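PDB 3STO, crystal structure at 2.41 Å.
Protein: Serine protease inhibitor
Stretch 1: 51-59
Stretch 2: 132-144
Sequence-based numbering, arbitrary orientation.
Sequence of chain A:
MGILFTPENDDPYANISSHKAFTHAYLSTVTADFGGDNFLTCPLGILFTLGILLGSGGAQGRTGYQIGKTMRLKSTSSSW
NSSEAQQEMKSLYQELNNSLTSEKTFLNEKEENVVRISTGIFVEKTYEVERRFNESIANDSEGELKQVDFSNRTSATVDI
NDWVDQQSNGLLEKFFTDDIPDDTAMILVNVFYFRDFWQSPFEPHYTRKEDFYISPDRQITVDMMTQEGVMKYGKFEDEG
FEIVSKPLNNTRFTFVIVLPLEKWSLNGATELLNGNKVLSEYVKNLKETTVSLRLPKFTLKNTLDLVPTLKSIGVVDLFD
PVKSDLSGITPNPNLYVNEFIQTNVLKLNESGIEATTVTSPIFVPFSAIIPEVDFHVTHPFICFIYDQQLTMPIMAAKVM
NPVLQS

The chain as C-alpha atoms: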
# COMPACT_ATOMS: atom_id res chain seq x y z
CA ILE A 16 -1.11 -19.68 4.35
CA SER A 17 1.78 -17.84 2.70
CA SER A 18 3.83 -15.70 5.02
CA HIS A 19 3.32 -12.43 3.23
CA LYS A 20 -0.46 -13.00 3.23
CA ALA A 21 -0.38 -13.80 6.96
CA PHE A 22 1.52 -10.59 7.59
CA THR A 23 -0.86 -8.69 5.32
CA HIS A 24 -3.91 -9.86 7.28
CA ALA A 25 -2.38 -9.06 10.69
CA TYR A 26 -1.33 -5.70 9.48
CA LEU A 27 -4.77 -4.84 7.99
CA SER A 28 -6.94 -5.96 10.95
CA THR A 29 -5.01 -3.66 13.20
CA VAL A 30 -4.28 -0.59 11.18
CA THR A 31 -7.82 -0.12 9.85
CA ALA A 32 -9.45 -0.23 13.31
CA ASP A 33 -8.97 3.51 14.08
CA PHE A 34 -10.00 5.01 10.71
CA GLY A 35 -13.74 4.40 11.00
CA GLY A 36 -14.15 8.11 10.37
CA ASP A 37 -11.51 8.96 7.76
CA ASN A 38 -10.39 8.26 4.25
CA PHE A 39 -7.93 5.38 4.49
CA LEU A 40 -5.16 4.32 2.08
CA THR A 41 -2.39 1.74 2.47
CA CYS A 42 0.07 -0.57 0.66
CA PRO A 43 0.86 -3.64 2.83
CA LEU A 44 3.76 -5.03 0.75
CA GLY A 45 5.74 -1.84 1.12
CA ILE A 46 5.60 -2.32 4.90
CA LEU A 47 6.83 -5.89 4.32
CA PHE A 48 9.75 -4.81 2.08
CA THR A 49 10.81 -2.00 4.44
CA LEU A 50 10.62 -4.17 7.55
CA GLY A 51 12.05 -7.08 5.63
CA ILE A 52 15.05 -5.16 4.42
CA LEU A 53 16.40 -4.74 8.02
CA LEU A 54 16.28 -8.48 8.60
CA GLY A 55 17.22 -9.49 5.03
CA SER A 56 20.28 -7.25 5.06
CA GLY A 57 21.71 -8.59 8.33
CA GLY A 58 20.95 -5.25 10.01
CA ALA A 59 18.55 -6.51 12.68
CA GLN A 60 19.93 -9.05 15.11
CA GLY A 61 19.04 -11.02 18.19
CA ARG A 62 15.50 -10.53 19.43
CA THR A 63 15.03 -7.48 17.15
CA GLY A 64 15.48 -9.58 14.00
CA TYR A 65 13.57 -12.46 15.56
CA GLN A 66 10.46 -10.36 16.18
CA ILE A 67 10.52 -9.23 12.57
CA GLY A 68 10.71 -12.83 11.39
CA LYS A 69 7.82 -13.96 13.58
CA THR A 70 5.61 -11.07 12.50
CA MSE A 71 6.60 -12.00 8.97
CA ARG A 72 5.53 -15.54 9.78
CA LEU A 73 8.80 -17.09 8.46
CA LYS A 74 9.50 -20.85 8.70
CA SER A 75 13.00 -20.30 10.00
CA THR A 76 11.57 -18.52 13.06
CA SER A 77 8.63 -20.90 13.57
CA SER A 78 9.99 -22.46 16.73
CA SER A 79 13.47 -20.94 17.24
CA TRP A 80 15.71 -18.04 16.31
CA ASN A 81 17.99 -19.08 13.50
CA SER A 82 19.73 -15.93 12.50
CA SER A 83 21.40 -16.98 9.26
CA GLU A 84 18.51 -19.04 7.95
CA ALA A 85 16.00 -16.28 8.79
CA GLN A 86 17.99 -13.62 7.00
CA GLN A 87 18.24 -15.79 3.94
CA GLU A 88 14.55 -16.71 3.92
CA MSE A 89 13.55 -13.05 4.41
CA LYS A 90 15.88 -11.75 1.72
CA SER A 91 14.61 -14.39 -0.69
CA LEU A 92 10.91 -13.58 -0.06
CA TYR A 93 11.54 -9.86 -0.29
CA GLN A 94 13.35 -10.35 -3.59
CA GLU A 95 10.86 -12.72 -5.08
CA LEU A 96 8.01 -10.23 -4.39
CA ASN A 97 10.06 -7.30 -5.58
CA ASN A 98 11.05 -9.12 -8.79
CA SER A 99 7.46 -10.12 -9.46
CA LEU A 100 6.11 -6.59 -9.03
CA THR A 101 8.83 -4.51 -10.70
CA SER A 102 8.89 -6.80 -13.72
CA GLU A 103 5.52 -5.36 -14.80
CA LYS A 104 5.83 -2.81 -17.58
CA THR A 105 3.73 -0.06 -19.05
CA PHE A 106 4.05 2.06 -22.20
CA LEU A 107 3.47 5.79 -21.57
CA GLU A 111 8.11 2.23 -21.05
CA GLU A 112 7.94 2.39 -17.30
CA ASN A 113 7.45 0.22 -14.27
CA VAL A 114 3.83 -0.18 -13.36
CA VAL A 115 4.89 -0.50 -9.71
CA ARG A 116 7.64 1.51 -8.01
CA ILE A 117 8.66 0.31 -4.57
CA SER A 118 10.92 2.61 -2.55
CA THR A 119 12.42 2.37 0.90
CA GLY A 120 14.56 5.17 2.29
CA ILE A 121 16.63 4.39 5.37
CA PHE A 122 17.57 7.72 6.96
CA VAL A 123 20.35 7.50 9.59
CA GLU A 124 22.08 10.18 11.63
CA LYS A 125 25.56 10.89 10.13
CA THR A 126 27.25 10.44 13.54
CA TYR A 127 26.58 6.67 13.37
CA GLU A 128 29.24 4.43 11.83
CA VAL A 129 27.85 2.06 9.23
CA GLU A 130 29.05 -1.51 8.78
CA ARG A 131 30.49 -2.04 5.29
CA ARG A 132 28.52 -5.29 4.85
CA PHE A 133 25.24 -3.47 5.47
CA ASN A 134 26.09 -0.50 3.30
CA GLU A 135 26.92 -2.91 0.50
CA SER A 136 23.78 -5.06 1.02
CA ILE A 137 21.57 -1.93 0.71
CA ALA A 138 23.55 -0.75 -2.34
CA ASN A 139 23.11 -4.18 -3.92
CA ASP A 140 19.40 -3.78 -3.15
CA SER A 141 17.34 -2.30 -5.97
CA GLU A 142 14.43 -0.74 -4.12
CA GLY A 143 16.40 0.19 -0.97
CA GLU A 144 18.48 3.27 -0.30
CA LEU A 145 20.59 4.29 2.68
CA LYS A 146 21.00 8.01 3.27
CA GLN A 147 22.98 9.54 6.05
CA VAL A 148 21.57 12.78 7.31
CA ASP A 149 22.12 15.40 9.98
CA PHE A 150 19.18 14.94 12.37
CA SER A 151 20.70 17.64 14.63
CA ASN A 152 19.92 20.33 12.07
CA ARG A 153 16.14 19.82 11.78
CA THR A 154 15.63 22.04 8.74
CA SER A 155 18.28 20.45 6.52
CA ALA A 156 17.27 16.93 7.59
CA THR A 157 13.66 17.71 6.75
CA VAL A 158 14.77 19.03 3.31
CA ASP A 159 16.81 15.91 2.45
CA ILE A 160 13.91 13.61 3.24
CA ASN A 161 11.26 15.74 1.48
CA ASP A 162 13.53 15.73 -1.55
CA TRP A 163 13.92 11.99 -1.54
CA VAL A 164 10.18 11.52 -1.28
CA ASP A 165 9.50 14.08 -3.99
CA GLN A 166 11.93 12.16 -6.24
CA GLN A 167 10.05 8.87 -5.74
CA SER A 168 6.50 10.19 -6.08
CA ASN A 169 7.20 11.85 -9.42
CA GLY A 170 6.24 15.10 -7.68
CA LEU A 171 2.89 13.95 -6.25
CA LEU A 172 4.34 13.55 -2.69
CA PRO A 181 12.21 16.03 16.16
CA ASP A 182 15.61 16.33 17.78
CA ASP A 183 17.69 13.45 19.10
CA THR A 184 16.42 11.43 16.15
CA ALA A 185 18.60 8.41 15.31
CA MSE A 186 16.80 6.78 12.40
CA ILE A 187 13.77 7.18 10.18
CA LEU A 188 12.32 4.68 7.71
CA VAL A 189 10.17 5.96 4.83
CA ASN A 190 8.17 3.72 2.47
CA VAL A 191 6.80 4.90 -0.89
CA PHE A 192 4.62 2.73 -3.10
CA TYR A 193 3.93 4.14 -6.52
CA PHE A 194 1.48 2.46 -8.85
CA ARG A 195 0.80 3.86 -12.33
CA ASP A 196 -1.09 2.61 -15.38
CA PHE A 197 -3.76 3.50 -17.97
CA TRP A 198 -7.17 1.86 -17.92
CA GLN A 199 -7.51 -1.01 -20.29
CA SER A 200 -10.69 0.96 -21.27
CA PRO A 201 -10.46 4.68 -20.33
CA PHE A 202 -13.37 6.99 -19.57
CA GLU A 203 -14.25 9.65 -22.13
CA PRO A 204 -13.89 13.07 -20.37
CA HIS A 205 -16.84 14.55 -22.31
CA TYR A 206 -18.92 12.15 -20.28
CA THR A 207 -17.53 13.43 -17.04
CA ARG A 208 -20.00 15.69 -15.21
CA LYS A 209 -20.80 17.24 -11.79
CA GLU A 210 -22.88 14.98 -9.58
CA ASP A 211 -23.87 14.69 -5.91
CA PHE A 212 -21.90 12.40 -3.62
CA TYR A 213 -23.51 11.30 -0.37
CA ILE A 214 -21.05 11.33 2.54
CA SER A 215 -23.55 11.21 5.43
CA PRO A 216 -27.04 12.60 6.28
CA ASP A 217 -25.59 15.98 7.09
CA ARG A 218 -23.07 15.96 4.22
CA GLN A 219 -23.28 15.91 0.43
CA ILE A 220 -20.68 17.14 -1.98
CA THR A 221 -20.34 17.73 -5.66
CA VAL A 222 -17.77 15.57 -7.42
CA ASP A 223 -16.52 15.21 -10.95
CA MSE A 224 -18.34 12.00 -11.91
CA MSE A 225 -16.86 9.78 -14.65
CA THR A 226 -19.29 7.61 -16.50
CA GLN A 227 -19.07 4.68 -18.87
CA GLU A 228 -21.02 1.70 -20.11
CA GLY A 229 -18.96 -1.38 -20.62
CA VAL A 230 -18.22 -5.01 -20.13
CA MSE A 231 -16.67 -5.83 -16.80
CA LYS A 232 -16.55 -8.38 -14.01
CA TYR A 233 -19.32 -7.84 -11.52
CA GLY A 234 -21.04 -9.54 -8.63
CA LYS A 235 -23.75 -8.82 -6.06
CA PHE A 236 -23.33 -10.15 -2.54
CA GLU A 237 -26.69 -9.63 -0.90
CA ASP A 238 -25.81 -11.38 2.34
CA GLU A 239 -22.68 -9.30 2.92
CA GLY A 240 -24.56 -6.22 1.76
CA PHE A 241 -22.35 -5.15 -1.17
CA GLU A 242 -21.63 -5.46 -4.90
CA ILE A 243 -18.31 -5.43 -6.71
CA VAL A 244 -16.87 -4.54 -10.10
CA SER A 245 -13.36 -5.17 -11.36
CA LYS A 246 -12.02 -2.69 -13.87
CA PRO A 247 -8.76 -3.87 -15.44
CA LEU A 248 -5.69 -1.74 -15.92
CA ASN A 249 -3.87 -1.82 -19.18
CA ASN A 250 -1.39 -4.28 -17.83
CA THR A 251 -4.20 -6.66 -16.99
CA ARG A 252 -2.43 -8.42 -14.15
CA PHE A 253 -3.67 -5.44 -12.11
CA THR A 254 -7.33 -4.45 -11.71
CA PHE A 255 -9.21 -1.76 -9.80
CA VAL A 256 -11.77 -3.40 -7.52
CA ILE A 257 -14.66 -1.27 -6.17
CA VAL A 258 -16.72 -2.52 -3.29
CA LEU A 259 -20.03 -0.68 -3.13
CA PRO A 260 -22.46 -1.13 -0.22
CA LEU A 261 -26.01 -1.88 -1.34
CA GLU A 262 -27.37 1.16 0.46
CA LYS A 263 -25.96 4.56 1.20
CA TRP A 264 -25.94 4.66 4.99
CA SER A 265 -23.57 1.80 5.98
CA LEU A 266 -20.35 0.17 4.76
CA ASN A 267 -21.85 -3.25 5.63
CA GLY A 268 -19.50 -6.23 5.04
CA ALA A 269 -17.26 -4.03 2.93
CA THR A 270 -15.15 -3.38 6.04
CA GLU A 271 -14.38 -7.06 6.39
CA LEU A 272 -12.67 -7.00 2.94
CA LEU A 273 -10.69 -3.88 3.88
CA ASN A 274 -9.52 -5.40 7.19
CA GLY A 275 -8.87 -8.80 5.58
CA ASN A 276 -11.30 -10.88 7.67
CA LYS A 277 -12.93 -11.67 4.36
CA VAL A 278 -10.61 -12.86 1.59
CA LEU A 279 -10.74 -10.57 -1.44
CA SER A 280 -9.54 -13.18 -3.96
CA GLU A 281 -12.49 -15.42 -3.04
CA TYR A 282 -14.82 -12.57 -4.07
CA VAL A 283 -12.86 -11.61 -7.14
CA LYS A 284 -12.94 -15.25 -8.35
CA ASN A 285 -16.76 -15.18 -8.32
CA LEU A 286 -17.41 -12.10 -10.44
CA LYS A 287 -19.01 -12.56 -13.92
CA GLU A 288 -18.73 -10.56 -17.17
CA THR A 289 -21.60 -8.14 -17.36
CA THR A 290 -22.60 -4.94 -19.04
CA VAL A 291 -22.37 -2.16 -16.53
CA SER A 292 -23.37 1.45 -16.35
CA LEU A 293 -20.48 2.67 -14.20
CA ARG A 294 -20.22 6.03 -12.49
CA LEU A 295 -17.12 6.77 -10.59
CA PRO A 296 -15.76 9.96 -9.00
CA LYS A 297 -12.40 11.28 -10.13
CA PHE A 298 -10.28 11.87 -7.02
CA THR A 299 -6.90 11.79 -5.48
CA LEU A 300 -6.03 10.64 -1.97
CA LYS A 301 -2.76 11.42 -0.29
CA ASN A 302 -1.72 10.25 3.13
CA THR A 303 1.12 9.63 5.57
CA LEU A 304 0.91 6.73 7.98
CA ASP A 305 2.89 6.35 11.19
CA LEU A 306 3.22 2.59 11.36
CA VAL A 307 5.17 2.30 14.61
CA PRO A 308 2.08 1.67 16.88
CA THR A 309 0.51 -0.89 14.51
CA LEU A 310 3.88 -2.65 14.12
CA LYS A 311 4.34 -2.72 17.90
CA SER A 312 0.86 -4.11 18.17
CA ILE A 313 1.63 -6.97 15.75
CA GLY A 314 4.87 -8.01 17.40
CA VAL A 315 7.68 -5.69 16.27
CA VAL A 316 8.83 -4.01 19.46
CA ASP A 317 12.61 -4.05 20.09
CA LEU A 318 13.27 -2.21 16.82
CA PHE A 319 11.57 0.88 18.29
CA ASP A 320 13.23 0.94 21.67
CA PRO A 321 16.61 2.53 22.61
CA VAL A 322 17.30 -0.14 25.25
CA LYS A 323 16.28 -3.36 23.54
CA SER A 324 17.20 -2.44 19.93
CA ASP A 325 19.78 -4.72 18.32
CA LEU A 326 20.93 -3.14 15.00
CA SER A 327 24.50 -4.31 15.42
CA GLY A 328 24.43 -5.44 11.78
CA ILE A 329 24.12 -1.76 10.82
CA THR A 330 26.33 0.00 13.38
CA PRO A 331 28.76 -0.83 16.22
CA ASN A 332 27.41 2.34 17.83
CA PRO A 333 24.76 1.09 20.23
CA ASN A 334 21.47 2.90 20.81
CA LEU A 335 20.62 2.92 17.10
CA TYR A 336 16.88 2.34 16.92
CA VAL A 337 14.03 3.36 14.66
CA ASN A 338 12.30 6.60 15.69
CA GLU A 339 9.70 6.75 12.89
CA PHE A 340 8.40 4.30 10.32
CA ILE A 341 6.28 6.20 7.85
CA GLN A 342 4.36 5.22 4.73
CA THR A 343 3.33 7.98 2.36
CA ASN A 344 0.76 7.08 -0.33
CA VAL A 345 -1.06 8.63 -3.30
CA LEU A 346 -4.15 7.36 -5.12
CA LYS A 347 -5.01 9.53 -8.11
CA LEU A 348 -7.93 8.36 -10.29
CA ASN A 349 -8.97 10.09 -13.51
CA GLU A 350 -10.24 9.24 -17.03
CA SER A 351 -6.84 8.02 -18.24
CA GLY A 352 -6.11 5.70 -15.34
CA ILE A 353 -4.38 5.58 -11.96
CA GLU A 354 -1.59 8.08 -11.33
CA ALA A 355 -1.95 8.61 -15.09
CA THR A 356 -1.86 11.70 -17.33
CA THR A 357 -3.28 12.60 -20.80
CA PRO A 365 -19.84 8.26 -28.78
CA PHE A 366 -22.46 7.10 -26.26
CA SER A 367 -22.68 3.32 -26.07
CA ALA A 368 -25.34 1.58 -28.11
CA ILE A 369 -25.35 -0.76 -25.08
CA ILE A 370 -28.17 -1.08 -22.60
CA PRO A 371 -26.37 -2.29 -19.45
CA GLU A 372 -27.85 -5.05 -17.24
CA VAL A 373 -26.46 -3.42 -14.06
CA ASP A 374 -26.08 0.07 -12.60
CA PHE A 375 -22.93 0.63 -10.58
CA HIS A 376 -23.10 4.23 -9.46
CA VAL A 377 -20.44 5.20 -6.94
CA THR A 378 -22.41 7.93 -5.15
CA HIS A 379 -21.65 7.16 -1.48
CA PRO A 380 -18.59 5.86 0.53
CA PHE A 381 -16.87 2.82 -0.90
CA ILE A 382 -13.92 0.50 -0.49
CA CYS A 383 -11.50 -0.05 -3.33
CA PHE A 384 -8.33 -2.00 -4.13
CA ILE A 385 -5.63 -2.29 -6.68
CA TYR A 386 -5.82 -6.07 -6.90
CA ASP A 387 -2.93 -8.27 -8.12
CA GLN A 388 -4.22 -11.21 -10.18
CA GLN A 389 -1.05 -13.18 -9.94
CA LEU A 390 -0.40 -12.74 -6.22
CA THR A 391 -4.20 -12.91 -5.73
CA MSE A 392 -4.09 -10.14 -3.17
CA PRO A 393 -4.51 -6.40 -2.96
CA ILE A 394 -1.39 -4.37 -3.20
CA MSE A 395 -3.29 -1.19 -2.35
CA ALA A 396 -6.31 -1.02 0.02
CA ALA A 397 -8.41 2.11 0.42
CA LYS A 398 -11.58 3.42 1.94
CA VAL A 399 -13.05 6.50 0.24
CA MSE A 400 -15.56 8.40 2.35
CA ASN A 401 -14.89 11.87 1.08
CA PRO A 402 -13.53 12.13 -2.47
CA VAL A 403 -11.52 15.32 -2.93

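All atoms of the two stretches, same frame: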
# COMPACT_ATOMS: atom_id res chain seq x y z
N GLY A 51 11.26 -5.96 6.07
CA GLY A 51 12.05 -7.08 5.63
C GLY A 51 13.48 -6.70 5.33
O GLY A 51 14.40 -7.49 5.55
N ILE A 52 13.70 -5.51 4.81
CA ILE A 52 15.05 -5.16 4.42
C ILE A 52 16.03 -5.21 5.63
O ILE A 52 17.16 -5.69 5.51
CB ILE A 52 15.07 -3.83 3.67
CG1 ILE A 52 16.23 -3.80 2.69
CG2 ILE A 52 15.10 -2.65 4.63
CD1 ILE A 52 16.08 -2.69 1.69
N LEU A 53 15.58 -4.76 6.80
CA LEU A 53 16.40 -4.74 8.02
C LEU A 53 16.83 -6.14 8.45
O LEU A 53 17.96 -6.35 8.87
CB LEU A 53 15.68 -4.02 9.15
CG LEU A 53 15.37 -2.55 8.82
CD1 LEU A 53 14.62 -1.89 9.95
CD2 LEU A 53 16.65 -1.79 8.52
N LEU A 54 15.94 -7.10 8.33
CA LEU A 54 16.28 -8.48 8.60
C LEU A 54 17.02 -9.16 7.42
O LEU A 54 17.90 -9.99 7.63
CB LEU A 54 15.00 -9.27 8.91
CG LEU A 54 15.16 -10.76 9.09
CD1 LEU A 54 16.16 -11.03 10.23
CD2 LEU A 54 13.83 -11.37 9.39
N GLY A 55 16.64 -8.84 6.19
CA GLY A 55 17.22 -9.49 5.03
C GLY A 55 18.65 -9.03 4.84
O GLY A 55 19.47 -9.77 4.31
N SER A 56 18.96 -7.82 5.29
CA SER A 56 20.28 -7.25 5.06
C SER A 56 21.30 -7.61 6.13
O SER A 56 22.45 -7.15 6.07
CB SER A 56 20.18 -5.73 5.00
OG SER A 56 19.97 -5.17 6.29
N GLY A 57 20.88 -8.39 7.14
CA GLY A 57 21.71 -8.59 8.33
C GLY A 57 21.69 -7.47 9.38
O GLY A 57 22.30 -7.59 10.44
N GLY A 58 21.02 -6.36 9.09
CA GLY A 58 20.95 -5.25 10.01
C GLY A 58 20.39 -5.57 11.40
O GLY A 58 20.95 -5.17 12.42
N ALA A 59 19.27 -6.28 11.44
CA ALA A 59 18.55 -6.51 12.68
C ALA A 59 18.97 -7.85 13.27
O ALA A 59 18.90 -8.88 12.60
CB ALA A 59 17.05 -6.49 12.45
N ARG A 132 29.36 -4.22 5.39
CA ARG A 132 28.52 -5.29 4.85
C ARG A 132 27.07 -4.84 4.65
O ARG A 132 26.38 -5.26 3.72
CB ARG A 132 28.56 -6.53 5.74
CG ARG A 132 29.94 -6.83 6.33
N PHE A 133 26.60 -3.97 5.55
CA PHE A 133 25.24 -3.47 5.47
C PHE A 133 25.13 -2.51 4.31
O PHE A 133 24.27 -2.67 3.43
CB PHE A 133 24.86 -2.75 6.77
CG PHE A 133 23.48 -2.16 6.75
CD1 PHE A 133 22.35 -2.99 6.77
CD2 PHE A 133 23.30 -0.78 6.71
CE1 PHE A 133 21.08 -2.46 6.76
CE2 PHE A 133 22.02 -0.23 6.70
CZ PHE A 133 20.90 -1.07 6.73
N ASN A 134 26.00 -1.50 4.34
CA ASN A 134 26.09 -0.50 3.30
C ASN A 134 26.11 -1.11 1.90
O ASN A 134 25.48 -0.60 0.97
CB ASN A 134 27.34 0.32 3.49
CG ASN A 134 27.22 1.69 2.93
OD1 ASN A 134 26.98 2.66 3.66
ND2 ASN A 134 27.36 1.80 1.61
N GLU A 135 26.82 -2.22 1.77
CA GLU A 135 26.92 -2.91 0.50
C GLU A 135 25.63 -3.67 0.19
O GLU A 135 25.15 -3.61 -0.93
CB GLU A 135 28.14 -3.84 0.47
N SER A 136 25.08 -4.38 1.18
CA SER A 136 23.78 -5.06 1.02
C SER A 136 22.64 -4.12 0.55
O SER A 136 21.85 -4.48 -0.35
CB SER A 136 23.40 -5.78 2.33
OG SER A 136 22.61 -6.94 2.08
N ILE A 137 22.57 -2.92 1.13
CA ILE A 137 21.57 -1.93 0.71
C ILE A 137 21.85 -1.32 -0.67
O ILE A 137 20.91 -1.00 -1.41
CB ILE A 137 21.36 -0.80 1.76
CG1 ILE A 137 20.96 -1.39 3.11
CG2 ILE A 137 20.30 0.20 1.29
CD1 ILE A 137 19.79 -2.36 3.03
N ALA A 138 23.13 -1.16 -1.00
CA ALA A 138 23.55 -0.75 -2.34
C ALA A 138 23.16 -1.81 -3.36
O ALA A 138 22.59 -1.49 -4.41
CB ALA A 138 25.04 -0.51 -2.38
N ASN A 139 23.47 -3.06 -3.05
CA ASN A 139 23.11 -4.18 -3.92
C ASN A 139 21.62 -4.47 -3.93
O ASN A 139 21.17 -5.41 -4.59
CB ASN A 139 23.89 -5.45 -3.54
CG ASN A 139 25.41 -5.29 -3.68
OD1 ASN A 139 25.90 -4.34 -4.31
ND2 ASN A 139 26.16 -6.23 -3.10
N ASP A 140 20.86 -3.68 -3.18
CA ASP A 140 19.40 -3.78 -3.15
C ASP A 140 18.75 -2.70 -4.02
O ASP A 140 18.99 -1.49 -3.83
CB ASP A 140 18.86 -3.65 -1.73
CG ASP A 140 17.39 -4.00 -1.64
OD1 ASP A 140 16.54 -3.22 -2.15
OD2 ASP A 140 17.08 -5.06 -1.07
N SER A 141 17.91 -3.16 -4.93
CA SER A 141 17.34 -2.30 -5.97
C SER A 141 16.40 -1.24 -5.42
O SER A 141 16.55 -0.04 -5.72
CB SER A 141 16.59 -3.14 -7.00
OG SER A 141 16.18 -2.33 -8.07
N GLU A 142 15.42 -1.67 -4.62
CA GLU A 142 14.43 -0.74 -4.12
C GLU A 142 14.83 -0.05 -2.81
O GLU A 142 14.10 0.82 -2.32
CB GLU A 142 13.05 -1.41 -3.97
CG GLU A 142 12.65 -2.44 -5.03
CD GLU A 142 12.63 -1.93 -6.51
OE1 GLU A 142 11.65 -1.17 -6.92
OE2 GLU A 142 13.58 -2.33 -7.31
N GLY A 143 15.97 -0.40 -2.24
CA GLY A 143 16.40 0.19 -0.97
C GLY A 143 17.51 1.21 -1.09
O GLY A 143 18.43 1.06 -1.90
N GLU A 144 17.45 2.25 -0.26
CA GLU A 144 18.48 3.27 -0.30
C GLU A 144 18.82 3.80 1.10
O GLU A 144 17.94 4.20 1.87
CB GLU A 144 18.07 4.40 -1.23
CG GLU A 144 19.12 5.46 -1.50
CD GLU A 144 18.65 6.51 -2.53
OE1 GLU A 144 17.57 6.32 -3.15
OE2 GLU A 144 19.36 7.52 -2.72

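The contact joins the C-terminal end of one helix, residues 51-55 and the turn that follows, to a helix at 132-138 and the loop that leads from it into a strand at 143. It is small, burying 308 Å² over both sides, and no hydrogen bond crosses it, so the pairing rests on van der Waals packing. The backbones come nearest at Ser-56 and Ser-136, whose CA atoms lie 5.8 Å apart; toward the strand the spacing widens, to 7.7 Å between the CA atoms of Ile-52 and Gly-143.

Ile-52 covers the most surface. Its CA-to-CB bond points toward the second stretch, and with chi1 and chi2 both t the side chain is extended. Its CG1 lies 3.9 Å from Ile-137 CD1, an apolar pairing of two buried residues. Beyond it, Ile-52 CD1 sits 3.8 Å from Asp-140 OD2 and 3.9 Å from Gly-143 CA. The absence of a side chain at Gly-143 makes room here: an ideal CB would fall 2.6 Å from Ile-52 CD1, a clash. A weak hydrogen bond from Gly-143 N to Asp-140 OD1 (2.9 Å, 123°) ties the loop together beside this methyl.

Ser-56 also points toward the partner. Its OG approaches Phe-133 CE1 at 3.0 Å, near the ring plane and at its edge, while its CB lies 3.9 Å from Ile-137 CD1. The same OG accepts a hydrogen bond from Gly-58 N (3.2 Å, 151°), bracing the turn in which Gly-57, with positive phi, leaves helical geometry.

Phe-133 starts sideways, but chi1 of 178° carries its ring to the first stretch. Gly-58 CA lies 4.2 Å from Phe-133 CD1, and an ideal CB on Gly-58 would stand a tight 3.3 Å from Phe-133 CE1; glycine thus lets the ring sit close to the turn.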